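Local structure of heme-binding protein A / AI-2 binding protein A (Helicobacter pylori SS1, 6OFQ) at residues A[49-54]-A[407-412]; A[432-437]-A[478-483]. The protein binds short peptides, such as the bound STSA, in the periplasm and probably delivers them to an ABC transporter for uptake. All coordinates share one frame; numbering follows the deposited sequence.

Contact 1. Residues A[49-54]-A[407-412]; sequences VTDGES and YEWGAY
A single polar bond, with a small patch of packing beside it, joins Asp51 and Trp409 at the starts of helices 52-61 and 409-417. The first helix follows strand 32-37. The second lies against the seven-stranded mixed sheet, where Trp409 also touches Thr380 of strand 373-380. The helix starts stay well apart, with 9.5 Å between Glu53 CA and Trp409 CA, so the long indole makes the link. Its CG sits anti to the backbone N (chi1 -173°), and the pyrrole N-H edge is carried to Asp51. Trp409 NE1 donates to Asp51 OD2 at 3.1 Å, with a moderately bent N-H...O angle of 151°. The indole N-H comes from above the carboxylate plane, and the two flat groups are steeply inclined, 70° apart.

Asp51 is also the N-cap of helix 52-61. Ser54 N donates to Asp51 OD2 at 3.1 Å, from the opposite face to the indole. Ser54 OG donates to Asp51 OD1 at 2.7 Å. Three bonds therefore hold this buried carboxylate and limit its rotation. The negative charge at the helix N-terminus is probably stabilised by the helix dipole.

The aliphatic part of Glu53 packs obliquely by the indole, with CG 4.0 Å from Trp409 NE1. Its carboxylate turns to Arg37, which forms a salt bridge with OE1. The contact joins the lobe with strand 32-37 to that with strands 373-380 and 400-407, as might be expected when a type II periplasmic binding protein closes on its peptide.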
ATOM      1  N   VAL A  49      -0.746   9.393  -4.479  1.00  4.07           N
ATOM      2  CA  VAL A  49       0.372   8.632  -3.886  1.00  4.19           C
ATOM      3  C   VAL A  49      -0.032   7.161  -3.834  1.00  3.56           C
ATOM      4  O   VAL A  49      -1.203   6.851  -4.018  1.00  3.81           O
ATOM      5  CB  VAL A  49       0.760   9.240  -2.532  1.00  4.65           C
ATOM      6  CG1 VAL A  49       1.445  10.592  -2.680  1.00  5.65           C
ATOM      7  CG2 VAL A  49      -0.411   9.331  -1.614  1.00  4.73           C
ATOM      8  N   THR A  50       0.954   6.312  -3.486  1.00  3.90           N
ATOM      9  CA  THR A  50       0.646   4.872  -3.440  1.00  4.20           C
ATOM     10  C   THR A  50       1.128   4.168  -2.190  1.00  4.42           C
ATOM     11  O   THR A  50       0.962   2.950  -2.082  1.00  4.32           O
ATOM     12  CB  THR A  50       1.309   4.153  -4.646  1.00  4.89           C
ATOM     13  OG1 THR A  50       2.717   4.268  -4.487  1.00  6.72           O
ATOM     14  CG2 THR A  50       0.859   4.701  -6.012  1.00  5.11           C
ATOM     15  N   ASP A  51       1.717   4.894  -1.242  1.00  4.10           N
ATOM     16  CA  ASP A  51       2.551   4.304  -0.186  1.00  4.13           C
ATOM     17  C   ASP A  51       1.843   4.370   1.162  1.00  4.16           C
ATOM     18  O   ASP A  51       1.142   5.305   1.532  1.00  4.32           O
ATOM     19  CB  ASP A  51       3.926   4.961  -0.159  1.00  4.66           C
ATOM     20  CG  ASP A  51       3.880   6.374   0.388  1.00  4.70           C
ATOM     21  OD1 ASP A  51       3.295   7.238  -0.347  1.00  4.76           O
ATOM     22  OD2 ASP A  51       4.424   6.598   1.491  1.00  5.74           O
ATOM     23  N   GLY A  52       2.134   3.317   1.941  1.00  4.29           N
ATOM     24  CA  GLY A  52       1.581   3.214   3.283  1.00  3.95           C
ATOM     25  C   GLY A  52       1.906   4.395   4.170  1.00  3.84           C
ATOM     26  O   GLY A  52       1.077   4.741   4.996  1.00  4.46           O
ATOM     27  N   GLU A  53       3.136   4.916   4.087  1.00  4.06           N
ATOM     28  CA  GLU A  53       3.431   6.054   4.945  1.00  4.26           C
ATOM     29  C   GLU A  53       2.515   7.233   4.724  1.00  4.27           C
ATOM     30  O   GLU A  53       2.036   7.866   5.667  1.00  4.31           O
ATOM     31  CB  GLU A  53       4.914   6.452   4.842  1.00  4.43           C
ATOM     32  CG  GLU A  53       5.948   5.438   5.331  1.00  4.58           C
ATOM     33  CD  GLU A  53       5.996   5.200   6.820  1.00  5.31           C
ATOM     34  OE1 GLU A  53       5.070   5.504   7.571  1.00  5.17           O
ATOM     35  OE2 GLU A  53       7.068   4.710   7.284  1.00  7.24           O
ATOM     36  N   SER A  54       2.230   7.550   3.471  1.00  3.80           N
ATOM     37  CA  SER A  54       1.258   8.591   3.163  1.00  3.92           C
ATOM     38  C   SER A  54      -0.137   8.250   3.722  1.00  3.66           C
ATOM     39  O   SER A  54      -0.842   9.133   4.228  1.00  5.15           O
ATOM     40  CB  SER A  54       1.122   8.839   1.682  1.00  3.89           C
ATOM     41  OG  SER A  54       2.352   9.278   1.069  1.00  4.23           O
ATOM     42  N   TYR A 407      18.493   6.176  -1.529  1.00  7.68           N
ATOM     43  CA  TYR A 407      17.634   7.332  -1.726  1.00  8.56           C
ATOM     44  C   TYR A 407      16.659   7.444  -0.555  1.00  8.15           C
ATOM     45  O   TYR A 407      16.217   6.427  -0.010  1.00  8.99           O
ATOM     46  CB  TYR A 407      16.783   7.165  -2.993  1.00  8.70           C
ATOM     47  CG  TYR A 407      17.634   7.131  -4.236  1.00  8.49           C
ATOM     48  CD1 TYR A 407      18.172   8.301  -4.734  1.00  9.97           C
ATOM     49  CD2 TYR A 407      18.084   5.927  -4.780  1.00  9.88           C
ATOM     50  CE1 TYR A 407      19.015   8.296  -5.817  1.00 10.91           C
ATOM     51  CE2 TYR A 407      18.932   5.907  -5.868  1.00 10.14           C
ATOM     52  CZ  TYR A 407      19.360   7.092  -6.396  1.00 11.13           C
ATOM     53  OH  TYR A 407      20.282   7.088  -7.450  1.00 11.08           O
ATOM     54  N   GLU A 408      16.305   8.677  -0.190  1.00  8.89           N
ATOM     55  CA  GLU A 408      15.228   8.855   0.781  1.00  8.89           C
ATOM     56  C   GLU A 408      13.923   8.414   0.117  1.00  7.78           C
ATOM     57  O   GLU A 408      13.810   8.297  -1.099  1.00  7.81           O
ATOM     58  CB  GLU A 408      15.118  10.366   1.040  1.00 11.83           C
ATOM     59  CG  GLU A 408      16.390  10.978   1.636  1.00 14.19           C
ATOM     60  CD  GLU A 408      16.674  10.446   3.017  1.00 17.44           C
ATOM     61  OE1 GLU A 408      15.722  10.276   3.799  1.00 16.94           O
ATOM     62  OE2 GLU A 408      17.852  10.167   3.333  1.00 24.25           O
ATOM     63  N   TRP A 409      12.918   8.128   0.942  1.00  7.13           N
ATOM     64  CA  TRP A 409      11.684   7.456   0.466  1.00  7.29           C
ATOM     65  C   TRP A 409      10.956   8.185  -0.658  1.00  7.87           C
ATOM     66  O   TRP A 409      10.577   7.535  -1.649  1.00  7.74           O
ATOM     67  CB  TRP A 409      10.755   7.207   1.645  1.00  7.50           C
ATOM     68  CG  TRP A 409       9.485   6.386   1.467  1.00  7.20           C
ATOM     69  CD1 TRP A 409       8.211   6.756   1.819  1.00  7.88           C
ATOM     70  CD2 TRP A 409       9.391   5.065   0.903  1.00  8.24           C
ATOM     71  NE1 TRP A 409       7.368   5.718   1.553  1.00  7.88           N
ATOM     72  CE2 TRP A 409       8.032   4.659   1.011  1.00  7.91           C
ATOM     73  CE3 TRP A 409      10.327   4.193   0.339  1.00  8.62           C
ATOM     74  CZ2 TRP A 409       7.573   3.462   0.512  1.00  8.70           C
ATOM     75  CZ3 TRP A 409       9.880   2.989  -0.134  1.00  8.52           C
ATOM     76  CH2 TRP A 409       8.518   2.611   0.011  1.00  9.22           C
ATOM     77  N   GLY A 410      10.758   9.495  -0.513  1.00  8.12           N
ATOM     78  CA  GLY A 410      10.031  10.133  -1.620  1.00  7.87           C
ATOM     79  C   GLY A 410      10.759  10.039  -2.946  1.00  7.40           C
ATOM     80  O   GLY A 410      10.166   9.765  -3.981  1.00  8.81           O
ATOM     81  N   ALA A 411      12.059  10.311  -2.946  1.00  7.29           N
ATOM     82  CA  ALA A 411      12.903  10.196  -4.132  1.00  7.16           C
ATOM     83  C   ALA A 411      12.898   8.772  -4.641  1.00  6.94           C
ATOM     84  O   ALA A 411      12.916   8.557  -5.845  1.00  7.81           O
ATOM     85  CB  ALA A 411      14.304  10.658  -3.913  1.00  7.98           C
ATOM     86  N   TYR A 412      12.934   7.814  -3.723  1.00  6.46           N
ATOM     87  CA  TYR A 412      13.016   6.411  -4.137  1.00  6.34           C
ATOM     88  C   TYR A 412      11.746   6.065  -4.904  1.00  5.77           C
ATOM     89  O   TYR A 412      11.770   5.383  -5.918  1.00  5.65           O
ATOM     90  CB  TYR A 412      13.156   5.567  -2.878  1.00  6.54           C
ATOM     91  CG  TYR A 412      13.363   4.092  -3.119  1.00  7.08           C
ATOM     92  CD1 TYR A 412      14.616   3.582  -3.188  1.00  6.84           C
ATOM     93  CD2 TYR A 412      12.292   3.206  -3.149  1.00  7.49           C
ATOM     94  CE1 TYR A 412      14.852   2.248  -3.416  1.00  6.92           C
ATOM     95  CE2 TYR A 412      12.517   1.852  -3.334  1.00  7.16           C
ATOM     96  CZ  TYR A 412      13.814   1.381  -3.412  1.00  7.03           C
ATOM     97  OH  TYR A 412      14.142   0.041  -3.551  1.00  8.59           O
TER

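Contact 2. Residues A[432-437]-A[478-483]; sequences IADPDN and KEREAL
Asp434 OD1 is held by two donors, Arg480 NH2 from helix 477-494 and the backbone N of Asp436. The second bond closes an Asx turn that caps the approach to helix 436-443. Asp436 N lies 2.9 Å from Asp434 OD1 and uses the anti lone pair of that oxygen. Arg480 NH2 lies 2.9 Å from Asp434 OD1 and takes the syn lone pair. Both lone pairs of OD1 are thus used.

The other oxygen completes an end-on, two-pronged salt bridge. Arg480 NH1 donates to Asp434 OD2 at 2.8 Å, and this is the straighter of the two arms, at 162°. OD2 lies in the guanidinium plane, but OD1 is tilted from it, since the carboxylate and guanidinium planes are 33° apart. Asp434 CG is anti to the backbone N (chi1 -168°), which brings the carboxylate round to the arginine. The Arg480 chain bends at chi3 to present its NH1 and NH2 end.

The charged pair is buried, and further partners hold it. Arg480 NE donates to Ala471 O, and NH2 also bonds Tyr484 OH, one turn further along the helix. Trp344, from a loop, touches the arginine side chain. Together these fix the guanidinium along its length, so the salt bridge joins the turn leading into helix 436-443 to helix 477-494. Asp436 adds a light contact at the guanidinium edge, with its CB 4.2 Å from Arg480 NH2. Its carboxylate pairs with a different cation: Asp436 OD2 forms a salt bridge with Lys472 NZ.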
ATOM      1  N   ILE A 432      -6.556  -4.979  -0.195  1.00  3.72           N
ATOM      2  CA  ILE A 432      -7.752  -5.836  -0.166  1.00  4.22           C
ATOM      3  C   ILE A 432      -7.214  -7.263  -0.126  1.00  4.37           C
ATOM      4  O   ILE A 432      -6.128  -7.518  -0.625  1.00  3.76           O
ATOM      5  CB  ILE A 432      -8.663  -5.536  -1.366  1.00  4.48           C
ATOM      6  CG1 ILE A 432      -8.065  -6.011  -2.678  1.00  4.86           C
ATOM      7  CG2 ILE A 432      -9.089  -4.076  -1.330  1.00  4.69           C
ATOM      8  CD1 ILE A 432      -9.012  -5.906  -3.858  1.00  5.46           C
ATOM      9  N   ALA A 433      -8.041  -8.168   0.395  1.00  4.99           N
ATOM     10  CA  ALA A 433      -7.620  -9.575   0.421  1.00  5.61           C
ATOM     11  C   ALA A 433      -8.055 -10.280  -0.863  1.00  6.03           C
ATOM     12  O   ALA A 433      -9.025 -11.040  -0.896  1.00  8.25           O
ATOM     13  CB  ALA A 433      -8.164 -10.279   1.689  1.00  7.58           C
ATOM     14  N   ASP A 434      -7.324 -10.045  -1.966  1.00  4.98           N
ATOM     15  CA  ASP A 434      -7.743 -10.522  -3.271  1.00  4.84           C
ATOM     16  C   ASP A 434      -6.447 -10.567  -4.056  1.00  4.02           C
ATOM     17  O   ASP A 434      -5.721  -9.575  -4.176  1.00  3.60           O
ATOM     18  CB  ASP A 434      -8.743  -9.574  -3.925  1.00  5.28           C
ATOM     19  CG  ASP A 434      -9.400 -10.187  -5.148  1.00  6.15           C
ATOM     20  OD1 ASP A 434      -8.668 -10.421  -6.112  1.00  4.86           O
ATOM     21  OD2 ASP A 434     -10.649 -10.372  -5.098  1.00  7.79           O
ATOM     22  N   PRO A 435      -6.144 -11.689  -4.706  1.00  3.82           N
ATOM     23  CA  PRO A 435      -4.939 -11.746  -5.561  1.00  3.85           C
ATOM     24  C   PRO A 435      -4.823 -10.658  -6.601  1.00  3.89           C
ATOM     25  O   PRO A 435      -3.687 -10.310  -6.990  1.00  4.02           O
ATOM     26  CB  PRO A 435      -4.988 -13.164  -6.169  1.00  4.12           C
ATOM     27  CG  PRO A 435      -5.789 -13.960  -5.169  1.00  4.29           C
ATOM     28  CD  PRO A 435      -6.837 -13.007  -4.714  1.00  3.98           C
ATOM     29  N   ASP A 436      -5.939 -10.153  -7.074  1.00  3.51           N
ATOM     30  CA  ASP A 436      -5.874  -9.101  -8.086  1.00  3.54           C
ATOM     31  C   ASP A 436      -5.026  -7.899  -7.671  1.00  3.55           C
ATOM     32  O   ASP A 436      -4.298  -7.303  -8.484  1.00  3.51           O
ATOM     33  CB  ASP A 436      -7.287  -8.627  -8.440  1.00  3.92           C
ATOM     34  CG  ASP A 436      -7.320  -7.604  -9.567  1.00  4.10           C
ATOM     35  OD1 ASP A 436      -7.333  -6.408  -9.209  1.00  5.06           O
ATOM     36  OD2 ASP A 436      -7.421  -7.982 -10.718  1.00  4.23           O
ATOM     37  N   ASN A 437      -5.085  -7.583  -6.384  1.00  3.32           N
ATOM     38  CA  ASN A 437      -4.430  -6.380  -5.804  1.00  3.64           C
ATOM     39  C   ASN A 437      -2.898  -6.530  -5.858  1.00  4.11           C
ATOM     40  O   ASN A 437      -2.209  -5.498  -5.678  1.00  3.94           O
ATOM     41  CB  ASN A 437      -4.960  -6.154  -4.388  1.00  3.64           C
ATOM     42  CG  ASN A 437      -4.300  -4.981  -3.655  1.00  3.52           C
ATOM     43  OD1 ASN A 437      -3.591  -5.215  -2.656  1.00  3.76           O
ATOM     44  ND2 ASN A 437      -4.500  -3.768  -4.090  1.00  3.72           N
ATOM     45  N   LYS A 478     -13.667 -20.279  -6.413  1.00 12.30           N
ATOM     46  CA  LYS A 478     -12.963 -21.435  -6.925  1.00 12.66           C
ATOM     47  C   LYS A 478     -12.575 -21.317  -8.367  1.00 10.71           C
ATOM     48  O   LYS A 478     -11.443 -21.682  -8.704  1.00  9.53           O
ATOM     49  CB  LYS A 478     -13.793 -22.726  -6.739  1.00 16.98           C
ATOM     50  CG  LYS A 478     -13.791 -23.203  -5.299  1.00 26.05           C
ATOM     51  CD  LYS A 478     -12.465 -23.240  -4.542  1.00 35.78           C
ATOM     52  CE  LYS A 478     -11.702 -24.562  -4.635  1.00 42.65           C
ATOM     53  NZ  LYS A 478     -10.585 -24.623  -3.638  1.00 41.37           N
ATOM     54  N   GLU A 479     -13.459 -20.695  -9.167  1.00  9.06           N
ATOM     55  CA  GLU A 479     -13.101 -20.466 -10.569  1.00  9.53           C
ATOM     56  C   GLU A 479     -11.938 -19.484 -10.706  1.00  7.51           C
ATOM     57  O   GLU A 479     -11.048 -19.678 -11.515  1.00  8.31           O
ATOM     58  CB  GLU A 479     -14.244 -20.031 -11.496  1.00 11.81           C
ATOM     59  CG  GLU A 479     -15.383 -21.034 -11.531  1.00 15.86           C
ATOM     60  CD  GLU A 479     -16.567 -20.549 -12.349  1.00 21.04           C
ATOM     61  OE1 GLU A 479     -16.423 -19.617 -13.133  1.00 22.07           O
ATOM     62  OE2 GLU A 479     -17.615 -21.235 -12.241  1.00 30.00           O
ATOM     63  N   ARG A 480     -12.008 -18.404  -9.944  1.00  7.01           N
ATOM     64  CA  ARG A 480     -10.889 -17.448  -9.969  1.00  5.49           C
ATOM     65  C   ARG A 480      -9.605 -18.089  -9.449  1.00  5.90           C
ATOM     66  O   ARG A 480      -8.538 -17.850 -10.033  1.00  6.73           O
ATOM     67  CB  ARG A 480     -11.282 -16.249  -9.069  1.00  5.50           C
ATOM     68  CG  ARG A 480     -12.437 -15.426  -9.612  1.00  5.09           C
ATOM     69  CD  ARG A 480     -12.719 -14.240  -8.671  1.00  5.59           C
ATOM     70  NE  ARG A 480     -11.711 -13.216  -8.801  1.00  5.19           N
ATOM     71  CZ  ARG A 480     -11.374 -12.291  -7.901  1.00  5.24           C
ATOM     72  NH1 ARG A 480     -11.984 -12.140  -6.766  1.00  5.81           N
ATOM     73  NH2 ARG A 480     -10.393 -11.467  -8.221  1.00  5.36           N
ATOM     74  N   GLU A 481      -9.698 -18.891  -8.404  1.00  6.02           N
ATOM     75  CA  GLU A 481      -8.523 -19.561  -7.836  1.00  8.12           C
ATOM     76  C   GLU A 481      -7.841 -20.396  -8.916  1.00  7.18           C
ATOM     77  O   GLU A 481      -6.603 -20.368  -9.061  1.00  7.25           O
ATOM     78  CB  GLU A 481      -8.930 -20.462  -6.668  1.00 11.12           C
ATOM     79  CG  GLU A 481      -7.774 -21.136  -5.936  1.00 17.02           C
ATOM     80  CD  GLU A 481      -8.244 -21.564  -4.534  1.00 22.98           C
ATOM     81  OE1 GLU A 481      -9.276 -22.267  -4.508  1.00 33.24           O
ATOM     82  OE2 GLU A 481      -7.761 -21.023  -3.502  1.00 32.95           O
ATOM     83  N   ALA A 482      -8.615 -21.147  -9.709  1.00  7.04           N
ATOM     84  CA  ALA A 482      -7.965 -21.961 -10.738  1.00  7.41           C
ATOM     85  C   ALA A 482      -7.153 -21.176 -11.709  1.00  7.40           C
ATOM     86  O   ALA A 482      -6.022 -21.508 -12.077  1.00  8.44           O
ATOM     87  CB  ALA A 482      -9.005 -22.844 -11.442  1.00  8.93           C
ATOM     88  N   LEU A 483      -7.666 -20.004 -12.076  1.00  6.97           N
ATOM     89  CA  LEU A 483      -6.945 -19.097 -12.982  1.00  6.79           C
ATOM     90  C   LEU A 483      -5.716 -18.482 -12.299  1.00  5.69           C
ATOM     91  O   LEU A 483      -4.642 -18.374 -12.912  1.00  5.22           O
ATOM     92  CB  LEU A 483      -7.898 -18.011 -13.499  1.00  7.00           C
ATOM     93  CG  LEU A 483      -9.038 -18.526 -14.401  1.00  7.23           C
ATOM     94  CD1 LEU A 483     -10.229 -17.550 -14.418  1.00  6.58           C
ATOM     95  CD2 LEU A 483      -8.489 -18.673 -15.802  1.00  8.14           C
TER

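How the contacts relate
The two contacts come in series along the chain: contact 1 closes at 412 and contact 2 opens at 432. Their centres lie 27 Å apart, and their nearest atoms are about 9 Å from each other, without touching. One sheet connects them. Strand 400-407 leads into helix 409-417 of contact 1, and strand 423-429 then runs into segment 432-437 of contact 2. Both strands pair with strand 373-380, which lies between them. Contact 1 reaches from this seven-stranded sheet to helix 52-61 near the N-terminus. Contact 2 ties the end of strand 423-429 to helix 477-494. The first may form as the lobes close on peptide; the second is a local, buried tie.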